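Local coordinates for cell division control protein 45 cdc45 putative (Entamoeba histolytica, PDB 6CC2), which is a Cdc45-family cell division control protein that probably takes part in chromosomal DNA replication, as its relatives do within the replicative helicase, at residues R18-T32 with T71-C85. Residues are numbered along the deposited sequence; the frame is centred on the assembly and turned at random.
Sequences RGKDKKTIQLYVSPT and TIGHTDVHTVFFIDC
Arg18, near the end of helix 8-20, packs against the His78 ring where strand 24-29 runs parallel to strand 77-83, two inner neighbours of a six-stranded parallel sheet. His78, Tyr28 and Gln26 bury the most surface here. His78 sits in the beta bulge: the register slips by one between Thr24 and Ile25, and Thr24 O accepts a hydrogen bond from His78 N at 2.9 Å. The His78 chi1 of 64° sets the ring between its own backbone N and carbonyl carbon, against Arg18. Arg18 CB lies over one ring face, 3.6 Å from the His78 centroid, in a CH-pi contact, and the chain then bends at chi3 so that Arg18 NE reaches His78 ND1 at 2.9 Å, tilted out of the imidazole plane. Arg18 NH1 donates a hydrogen bond to Thr79 OG1 at 2.8 Å, and both acceptors lie near the guanidinium plane. The Arg18 guanidinium also makes a cation-pi contact with Phe102 of strand 102-106, on the far side of strand 77-83.

On the other face of the sheet, Gln26 extends its amide to the end of helix 61-71. NE2 donates almost straight (172°), in the amide plane, to Thr71 OG1, whose own proton goes to Val67 O of the same helix. Tyr28 OH donates to Gln26 OE1 at 2.7 Å from above the carbonyl plane. The Tyr28 ring in turn receives the edge of Phe82 on one face, a T-shaped pair with planes at 82°.

Where the strands end, Ile83 O accepts from both Ser30 N and Ser30 OG. The Tyr28 hydroxyl donates to the buried Gln26 amide and the Thr71 hydroxyl accepts from it, which settles which end is oxygen and which nitrogen, while the bond from Arg18 NE is consistent with His78 ND1 carrying no proton.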
ATOM      1  N   ARG A  18      -8.333  28.403 -16.220  1.00 38.23           N
ATOM      2  CA  ARG A  18      -7.862  28.996 -14.973  1.00 38.31           C
ATOM      3  C   ARG A  18      -6.346  29.025 -14.918  1.00 39.06           C
ATOM      4  O   ARG A  18      -5.768  29.903 -14.269  1.00 45.18           O
ATOM      5  CB  ARG A  18      -8.457  28.247 -13.786  1.00 37.51           C
ATOM      6  CG  ARG A  18      -9.984  28.327 -13.744  1.00 36.25           C
ATOM      7  CD  ARG A  18     -10.554  27.760 -12.431  1.00 36.41           C
ATOM      8  NE  ARG A  18     -10.299  26.339 -12.225  1.00 36.57           N
ATOM      9  CZ  ARG A  18     -11.070  25.351 -12.682  1.00 37.64           C
ATOM     10  NH1 ARG A  18     -10.741  24.091 -12.404  1.00 34.21           N
ATOM     11  NH2 ARG A  18     -12.146  25.610 -13.426  1.00 39.95           N
ATOM     12  N   GLY A  19      -5.681  28.103 -15.621  1.00 39.44           N
ATOM     13  CA  GLY A  19      -4.229  28.095 -15.640  1.00 45.08           C
ATOM     14  C   GLY A  19      -3.620  29.247 -16.409  1.00 50.53           C
ATOM     15  O   GLY A  19      -2.460  29.595 -16.167  1.00 55.31           O
ATOM     16  N   LYS A  20      -4.376  29.856 -17.324  1.00 51.90           N
ATOM     17  CA  LYS A  20      -3.870  31.020 -18.039  1.00 59.46           C
ATOM     18  C   LYS A  20      -3.755  32.233 -17.124  1.00 66.71           C
ATOM     19  O   LYS A  20      -2.926  33.114 -17.370  1.00 64.34           O
ATOM     20  CB  LYS A  20      -4.782  31.351 -19.221  1.00 56.12           C
ATOM     21  CG  LYS A  20      -4.772  30.317 -20.330  1.00 55.41           C
ATOM     22  CD  LYS A  20      -6.022  30.423 -21.206  1.00 61.96           C
ATOM     23  CE  LYS A  20      -6.320  31.854 -21.603  1.00 70.80           C
ATOM     24  NZ  LYS A  20      -7.396  31.940 -22.634  1.00 77.18           N
ATOM     25  N   ASP A  21      -4.569  32.293 -16.070  1.00 71.37           N
ATOM     26  CA  ASP A  21      -4.614  33.438 -15.174  1.00 75.59           C
ATOM     27  C   ASP A  21      -3.592  33.344 -14.043  1.00 73.22           C
ATOM     28  O   ASP A  21      -3.774  33.989 -13.004  1.00 75.33           O
ATOM     29  CB  ASP A  21      -6.026  33.590 -14.598  1.00 79.92           C
ATOM     30  CG  ASP A  21      -6.349  35.019 -14.203  1.00 87.35           C
ATOM     31  OD1 ASP A  21      -6.446  35.881 -15.107  1.00 90.96           O
ATOM     32  OD2 ASP A  21      -6.516  35.282 -12.991  1.00 87.91           O
ATOM     33  N   LYS A  22      -2.533  32.558 -14.224  1.00 73.21           N
ATOM     34  CA  LYS A  22      -1.443  32.409 -13.262  1.00 80.72           C
ATOM     35  C   LYS A  22      -1.861  31.652 -12.007  1.00 72.08           C
ATOM     36  O   LYS A  22      -1.140  31.679 -11.001  1.00 69.53           O
ATOM     37  CB  LYS A  22      -0.859  33.768 -12.851  1.00 95.37           C
ATOM     38  CG  LYS A  22       0.537  33.691 -12.241  1.00 99.06           C
ATOM     39  CD  LYS A  22       0.727  34.709 -11.119  1.00 97.10           C
ATOM     40  CE  LYS A  22       0.620  36.136 -11.626  1.00 98.34           C
ATOM     41  NZ  LYS A  22       0.808  37.123 -10.524  1.00 99.08           N
ATOM     42  N   LYS A  23      -3.003  30.979 -12.030  1.00 62.44           N
ATOM     43  CA  LYS A  23      -3.443  30.176 -10.898  1.00 54.26           C
ATOM     44  C   LYS A  23      -2.882  28.756 -11.009  1.00 44.92           C
ATOM     45  O   LYS A  23      -2.459  28.312 -12.078  1.00 39.80           O
ATOM     46  CB  LYS A  23      -4.970  30.157 -10.833  1.00 59.12           C
ATOM     47  CG  LYS A  23      -5.596  31.537 -10.629  1.00 71.12           C
ATOM     48  CD  LYS A  23      -7.113  31.461 -10.653  1.00 77.09           C
ATOM     49  CE  LYS A  23      -7.739  32.771 -10.213  1.00 88.42           C
ATOM     50  NZ  LYS A  23      -9.224  32.679 -10.183  1.00 94.77           N
ATOM     51  N   THR A  24      -2.880  28.048  -9.879  1.00 39.39           N
ATOM     52  CA  THR A  24      -2.218  26.751  -9.793  1.00 37.97           C
ATOM     53  C   THR A  24      -3.166  25.662  -9.284  1.00 31.97           C
ATOM     54  O   THR A  24      -4.251  25.928  -8.763  1.00 32.85           O
ATOM     55  CB  THR A  24      -0.981  26.818  -8.875  1.00 46.06           C
ATOM     56  OG1 THR A  24      -1.413  26.946  -7.515  1.00 51.73           O
ATOM     57  CG2 THR A  24      -0.102  28.000  -9.240  1.00 53.12           C
ATOM     58  N   ILE A  25      -2.732  24.423  -9.463  1.00 27.65           N
ATOM     59  CA  ILE A  25      -3.464  23.232  -9.034  1.00 27.53           C
ATOM     60  C   ILE A  25      -2.696  22.596  -7.879  1.00 26.57           C
ATOM     61  O   ILE A  25      -1.483  22.391  -7.966  1.00 32.88           O
ATOM     62  CB  ILE A  25      -3.635  22.223 -10.186  1.00 26.14           C
ATOM     63  CG1 ILE A  25      -4.339  22.878 -11.379  1.00 30.02           C
ATOM     64  CG2 ILE A  25      -4.402  21.005  -9.718  1.00 25.49           C
ATOM     65  CD1 ILE A  25      -4.159  22.094 -12.670  1.00 33.92           C
ATOM     66  N   GLN A  26      -3.406  22.264  -6.806  1.00 24.67           N
ATOM     67  CA  GLN A  26      -2.828  21.647  -5.626  1.00 26.46           C
ATOM     68  C   GLN A  26      -3.376  20.233  -5.527  1.00 23.25           C
ATOM     69  O   GLN A  26      -4.597  20.037  -5.519  1.00 26.17           O
ATOM     70  CB  GLN A  26      -3.199  22.457  -4.386  1.00 33.20           C
ATOM     71  CG  GLN A  26      -2.170  22.485  -3.318  1.00 37.32           C
ATOM     72  CD  GLN A  26      -2.618  23.343  -2.159  1.00 32.58           C
ATOM     73  OE1 GLN A  26      -3.819  23.522  -1.954  1.00 31.72           O
ATOM     74  NE2 GLN A  26      -1.673  23.851  -1.388  1.00 32.33           N
ATOM     75  N   LEU A  27      -2.484  19.240  -5.452  1.00 20.70           N
ATOM     76  CA  LEU A  27      -2.897  17.851  -5.367  1.00 22.29           C
ATOM     77  C   LEU A  27      -2.465  17.277  -4.028  1.00 23.02           C
ATOM     78  O   LEU A  27      -1.270  17.219  -3.736  1.00 22.45           O
ATOM     79  CB  LEU A  27      -2.296  17.032  -6.522  1.00 23.93           C
ATOM     80  CG  LEU A  27      -2.739  17.511  -7.909  1.00 28.05           C
ATOM     81  CD1 LEU A  27      -1.669  18.399  -8.525  1.00 29.50           C
ATOM     82  CD2 LEU A  27      -3.076  16.342  -8.802  1.00 29.38           C
ATOM     83  N   TYR A  28      -3.443  16.902  -3.212  1.00 20.78           N
ATOM     84  CA  TYR A  28      -3.218  16.313  -1.897  1.00 18.83           C
ATOM     85  C   TYR A  28      -3.158  14.792  -2.052  1.00 19.41           C
ATOM     86  O   TYR A  28      -4.100  14.174  -2.541  1.00 20.67           O
ATOM     87  CB  TYR A  28      -4.347  16.719  -0.946  1.00 18.55           C
ATOM     88  CG  TYR A  28      -4.436  18.192  -0.626  1.00 19.84           C
ATOM     89  CD1 TYR A  28      -4.701  19.132  -1.617  1.00 23.01           C
ATOM     90  CD2 TYR A  28      -4.270  18.648   0.666  1.00 21.27           C
ATOM     91  CE1 TYR A  28      -4.771  20.485  -1.322  1.00 25.18           C
ATOM     92  CE2 TYR A  28      -4.357  19.992   0.983  1.00 22.84           C
ATOM     93  CZ  TYR A  28      -4.601  20.908  -0.020  1.00 27.21           C
ATOM     94  OH  TYR A  28      -4.680  22.241   0.300  1.00 28.56           O
ATOM     95  N   VAL A  29      -2.041  14.201  -1.636  1.00 16.16           N
ATOM     96  CA  VAL A  29      -1.722  12.822  -1.957  1.00 16.59           C
ATOM     97  C   VAL A  29      -1.610  12.045  -0.657  1.00 16.63           C
ATOM     98  O   VAL A  29      -0.747  12.345   0.169  1.00 17.71           O
ATOM     99  CB  VAL A  29      -0.426  12.719  -2.761  1.00 19.35           C
ATOM    100  CG1 VAL A  29      -0.188  11.281  -3.191  1.00 20.40           C
ATOM    101  CG2 VAL A  29      -0.466  13.646  -3.963  1.00 20.61           C
ATOM    102  N   SER A  30      -2.475  11.086  -0.482  1.00 18.00           N
ATOM    103  CA  SER A  30      -2.381  10.180   0.665  1.00 20.13           C
ATOM    104  C   SER A  30      -1.310   9.111   0.419  1.00 18.95           C
ATOM    105  O   SER A  30      -0.882   8.896  -0.713  1.00 17.19           O
ATOM    106  CB  SER A  30      -3.743   9.578   0.924  1.00 22.45           C
ATOM    107  OG  SER A  30      -4.136   8.748  -0.139  1.00 26.87           O
ATOM    108  N   PRO A  31      -0.849   8.430   1.482  1.00 17.67           N
ATOM    109  CA  PRO A  31       0.387   7.615   1.366  1.00 19.05           C
ATOM    110  C   PRO A  31       0.173   6.203   0.832  1.00 19.25           C
ATOM    111  O   PRO A  31       0.340   5.197   1.529  1.00 19.73           O
ATOM    112  CB  PRO A  31       0.920   7.593   2.800  1.00 23.74           C
ATOM    113  CG  PRO A  31      -0.050   8.376   3.646  1.00 28.47           C
ATOM    114  CD  PRO A  31      -1.295   8.569   2.882  1.00 23.71           C
ATOM    115  N   THR A  32      -0.200   6.103  -0.444  1.00 16.84           N
ATOM    116  CA  THR A  32      -0.229   4.813  -1.138  1.00 17.42           C
ATOM    117  C   THR A  32       0.508   4.950  -2.459  1.00 16.71           C
ATOM    118  O   THR A  32       0.585   6.038  -3.026  1.00 17.16           O
ATOM    119  CB  THR A  32      -1.675   4.332  -1.404  1.00 21.87           C
ATOM    120  OG1 THR A  32      -2.277   5.077  -2.436  1.00 21.32           O
ATOM    121  CG2 THR A  32      -2.534   4.422  -0.116  1.00 25.22           C
ATOM    122  N   THR A  71      -3.868  27.548   2.620  1.00 35.06           N
ATOM    123  CA  THR A  71      -3.728  27.781   1.187  1.00 35.92           C
ATOM    124  C   THR A  71      -4.846  28.656   0.631  1.00 36.46           C
ATOM    125  O   THR A  71      -4.579  29.658  -0.039  1.00 42.11           O
ATOM    126  CB  THR A  71      -3.724  26.441   0.439  1.00 38.92           C
ATOM    127  OG1 THR A  71      -2.593  25.662   0.845  1.00 37.72           O
ATOM    128  CG2 THR A  71      -3.676  26.665  -1.073  1.00 40.48           C
ATOM    129  N   ILE A  72      -6.100  28.267   0.870  1.00 41.37           N
ATOM    130  CA  ILE A  72      -7.231  28.943   0.251  1.00 54.58           C
ATOM    131  C   ILE A  72      -7.252  30.404   0.669  1.00 51.03           C
ATOM    132  O   ILE A  72      -7.189  30.734   1.860  1.00 50.53           O
ATOM    133  CB  ILE A  72      -8.535  28.220   0.620  1.00 70.82           C
ATOM    134  CG1 ILE A  72      -9.637  28.565  -0.380  1.00 82.33           C
ATOM    135  CG2 ILE A  72      -8.974  28.580   2.040  1.00 74.65           C
ATOM    136  CD1 ILE A  72     -10.786  27.581  -0.368  1.00 88.86           C
ATOM    137  N   GLY A  73      -7.324  31.293  -0.323  1.00 51.29           N
ATOM    138  CA  GLY A  73      -7.365  32.709  -0.079  1.00 50.90           C
ATOM    139  C   GLY A  73      -6.032  33.361   0.210  1.00 52.30           C
ATOM    140  O   GLY A  73      -6.005  34.565   0.521  1.00 52.84           O
ATOM    141  N   HIS A  74      -4.930  32.618   0.128  1.00 53.53           N
ATOM    142  CA  HIS A  74      -3.612  33.156   0.426  1.00 58.61           C
ATOM    143  C   HIS A  74      -2.587  32.871  -0.660  1.00 56.15           C
ATOM    144  O   HIS A  74      -1.412  33.210  -0.480  1.00 55.17           O
ATOM    145  CB  HIS A  74      -3.101  32.603   1.763  1.00 63.53           C
ATOM    146  CG  HIS A  74      -3.998  32.912   2.920  1.00 71.70           C
ATOM    147  ND1 HIS A  74      -4.206  34.197   3.378  1.00 75.91           N
ATOM    148  CD2 HIS A  74      -4.747  32.106   3.707  1.00 71.50           C
ATOM    149  CE1 HIS A  74      -5.040  34.167   4.402  1.00 75.93           C
ATOM    150  NE2 HIS A  74      -5.383  32.910   4.622  1.00 74.23           N
ATOM    151  N   THR A  75      -2.991  32.271  -1.772  1.00 56.35           N
ATOM    152  CA  THR A  75      -2.083  31.995  -2.879  1.00 61.64           C
ATOM    153  C   THR A  75      -2.916  31.890  -4.154  1.00 54.54           C
ATOM    154  O   THR A  75      -4.109  32.214  -4.166  1.00 50.47           O
ATOM    155  CB  THR A  75      -1.269  30.721  -2.627  1.00 65.52           C
ATOM    156  OG1 THR A  75      -0.509  30.388  -3.799  1.00 69.44           O
ATOM    157  CG2 THR A  75      -2.183  29.574  -2.280  1.00 54.68           C
ATOM    158  N   ASP A  76      -2.283  31.423  -5.228  1.00 50.10           N
ATOM    159  CA  ASP A  76      -2.910  31.356  -6.537  1.00 56.63           C
ATOM    160  C   ASP A  76      -3.569  30.007  -6.806  1.00 39.79           C
ATOM    161  O   ASP A  76      -3.835  29.675  -7.965  1.00 41.12           O
ATOM    162  CB  ASP A  76      -1.873  31.654  -7.624  1.00 81.22           C
ATOM    163  CG  ASP A  76      -1.205  33.004  -7.439  1.00 97.91           C
ATOM    164  OD1 ASP A  76      -1.919  33.993  -7.166  1.00100.69           O
ATOM    165  OD2 ASP A  76       0.037  33.074  -7.565  1.00102.08           O
ATOM    166  N   VAL A  77      -3.850  29.221  -5.766  1.00 32.55           N
ATOM    167  CA  VAL A  77      -4.442  27.909  -5.980  1.00 31.18           C
ATOM    168  C   VAL A  77      -5.905  28.078  -6.368  1.00 34.44           C
ATOM    169  O   VAL A  77      -6.697  28.657  -5.621  1.00 38.33           O
ATOM    170  CB  VAL A  77      -4.284  27.024  -4.733  1.00 31.74           C
ATOM    171  CG1 VAL A  77      -4.950  25.673  -4.953  1.00 32.90           C
ATOM    172  CG2 VAL A  77      -2.817  26.844  -4.428  1.00 36.10           C
ATOM    173  N   HIS A  78      -6.265  27.573  -7.553  1.00 35.40           N
ATOM    174  CA  HIS A  78      -7.625  27.644  -8.060  1.00 44.68           C
ATOM    175  C   HIS A  78      -8.354  26.312  -8.022  1.00 37.40           C
ATOM    176  O   HIS A  78      -9.588  26.298  -8.049  1.00 35.35           O
ATOM    177  CB  HIS A  78      -7.631  28.159  -9.513  1.00 57.17           C
ATOM    178  CG  HIS A  78      -6.948  27.252 -10.501  1.00 55.77           C
ATOM    179  ND1 HIS A  78      -7.604  26.244 -11.171  1.00 51.95           N
ATOM    180  CD2 HIS A  78      -5.667  27.215 -10.943  1.00 54.29           C
ATOM    181  CE1 HIS A  78      -6.766  25.628 -11.983  1.00 50.58           C
ATOM    182  NE2 HIS A  78      -5.582  26.199 -11.865  1.00 53.08           N
ATOM    183  N   THR A  79      -7.628  25.199  -7.941  1.00 28.75           N
ATOM    184  CA  THR A  79      -8.214  23.881  -7.987  1.00 25.96           C
ATOM    185  C   THR A  79      -7.437  22.998  -7.018  1.00 23.66           C
ATOM    186  O   THR A  79      -6.210  23.118  -6.923  1.00 26.17           O
ATOM    187  CB  THR A  79      -8.134  23.270  -9.388  1.00 31.10           C
ATOM    188  OG1 THR A  79      -8.806  24.095 -10.328  1.00 34.61           O
ATOM    189  CG2 THR A  79      -8.772  21.903  -9.421  1.00 27.40           C
ATOM    190  N   VAL A  80      -8.143  22.115  -6.319  1.00 23.49           N
ATOM    191  CA  VAL A  80      -7.498  21.093  -5.497  1.00 26.45           C
ATOM    192  C   VAL A  80      -8.015  19.728  -5.927  1.00 26.01           C
ATOM    193  O   VAL A  80      -9.199  19.566  -6.250  1.00 23.47           O
ATOM    194  CB  VAL A  80      -7.734  21.310  -3.986  1.00 26.52           C
ATOM    195  CG1 VAL A  80      -7.184  22.648  -3.580  1.00 23.01           C
ATOM    196  CG2 VAL A  80      -9.213  21.180  -3.641  1.00 30.44           C
ATOM    197  N   PHE A  81      -7.108  18.756  -5.942  1.00 23.84           N
ATOM    198  CA  PHE A  81      -7.430  17.346  -6.093  1.00 22.47           C
ATOM    199  C   PHE A  81      -7.066  16.642  -4.794  1.00 22.02           C
ATOM    200  O   PHE A  81      -5.968  16.848  -4.274  1.00 24.10           O
ATOM    201  CB  PHE A  81      -6.632  16.712  -7.235  1.00 21.74           C
ATOM    202  CG  PHE A  81      -7.114  17.082  -8.580  1.00 21.30           C
ATOM    203  CD1 PHE A  81      -6.726  18.280  -9.169  1.00 24.65           C
ATOM    204  CD2 PHE A  81      -7.956  16.229  -9.291  1.00 21.46           C
ATOM    205  CE1 PHE A  81      -7.158  18.609 -10.441  1.00 25.44           C
ATOM    206  CE2 PHE A  81      -8.391  16.573 -10.562  1.00 21.85           C
ATOM    207  CZ  PHE A  81      -8.001  17.763 -11.123  1.00 25.39           C
ATOM    208  N   PHE A  82      -7.982  15.834  -4.277  1.00 18.36           N
ATOM    209  CA  PHE A  82      -7.728  14.945  -3.153  1.00 20.81           C
ATOM    210  C   PHE A  82      -7.608  13.538  -3.720  1.00 21.06           C
ATOM    211  O   PHE A  82      -8.545  13.040  -4.372  1.00 19.49           O
ATOM    212  CB  PHE A  82      -8.854  15.032  -2.127  1.00 21.19           C
ATOM    213  CG  PHE A  82      -9.041  16.412  -1.532  1.00 25.23           C
ATOM    214  CD1 PHE A  82      -7.951  17.222  -1.253  1.00 30.81           C
ATOM    215  CD2 PHE A  82     -10.302  16.891  -1.267  1.00 28.73           C
ATOM    216  CE1 PHE A  82      -8.118  18.486  -0.702  1.00 31.63           C
ATOM    217  CE2 PHE A  82     -10.480  18.155  -0.710  1.00 26.52           C
ATOM    218  CZ  PHE A  82      -9.379  18.956  -0.426  1.00 25.45           C
ATOM    219  N   ILE A  83      -6.446  12.913  -3.514  1.00 18.78           N
ATOM    220  CA  ILE A  83      -6.128  11.623  -4.133  1.00 17.79           C
ATOM    221  C   ILE A  83      -6.090  10.527  -3.069  1.00 19.86           C
ATOM    222  O   ILE A  83      -5.259  10.560  -2.153  1.00 20.14           O
ATOM    223  CB  ILE A  83      -4.799  11.704  -4.903  1.00 18.25           C
ATOM    224  CG1 ILE A  83      -4.907  12.751  -6.016  1.00 21.64           C
ATOM    225  CG2 ILE A  83      -4.416  10.340  -5.466  1.00 19.03           C
ATOM    226  CD1 ILE A  83      -3.606  13.003  -6.764  1.00 27.72           C
ATOM    227  N   ASP A  84      -6.981   9.542  -3.242  1.00 19.73           N
ATOM    228  CA  ASP A  84      -7.115   8.341  -2.388  1.00 20.42           C
ATOM    229  C   ASP A  84      -7.477   8.703  -0.956  1.00 22.37           C
ATOM    230  O   ASP A  84      -7.220   7.958  -0.025  1.00 22.17           O
ATOM    231  CB  ASP A  84      -5.876   7.441  -2.444  1.00 20.85           C
ATOM    232  CG  ASP A  84      -6.239   5.945  -2.617  1.00 28.93           C
ATOM    233  OD1 ASP A  84      -7.440   5.625  -2.788  1.00 26.97           O
ATOM    234  OD2 ASP A  84      -5.325   5.084  -2.596  1.00 30.16           O
ATOM    235  N   CYS A  85      -8.115   9.856  -0.776  1.00 19.78           N
ATOM    236  CA  CYS A  85      -8.699  10.251   0.491  1.00 21.78           C
ATOM    237  C   CYS A  85      -9.845  11.216   0.204  1.00 21.41           C
ATOM    238  O   CYS A  85     -10.024  11.665  -0.933  1.00 21.95           O
ATOM    239  CB  CYS A  85      -7.668  10.903   1.412  1.00 22.43           C
ATOM    240  SG  CYS A  85      -6.917  12.421   0.757  1.00 22.22           S
TER
HETATM  241  O   HOH W   1      -2.578  25.312 -13.274  1.00 27.64           O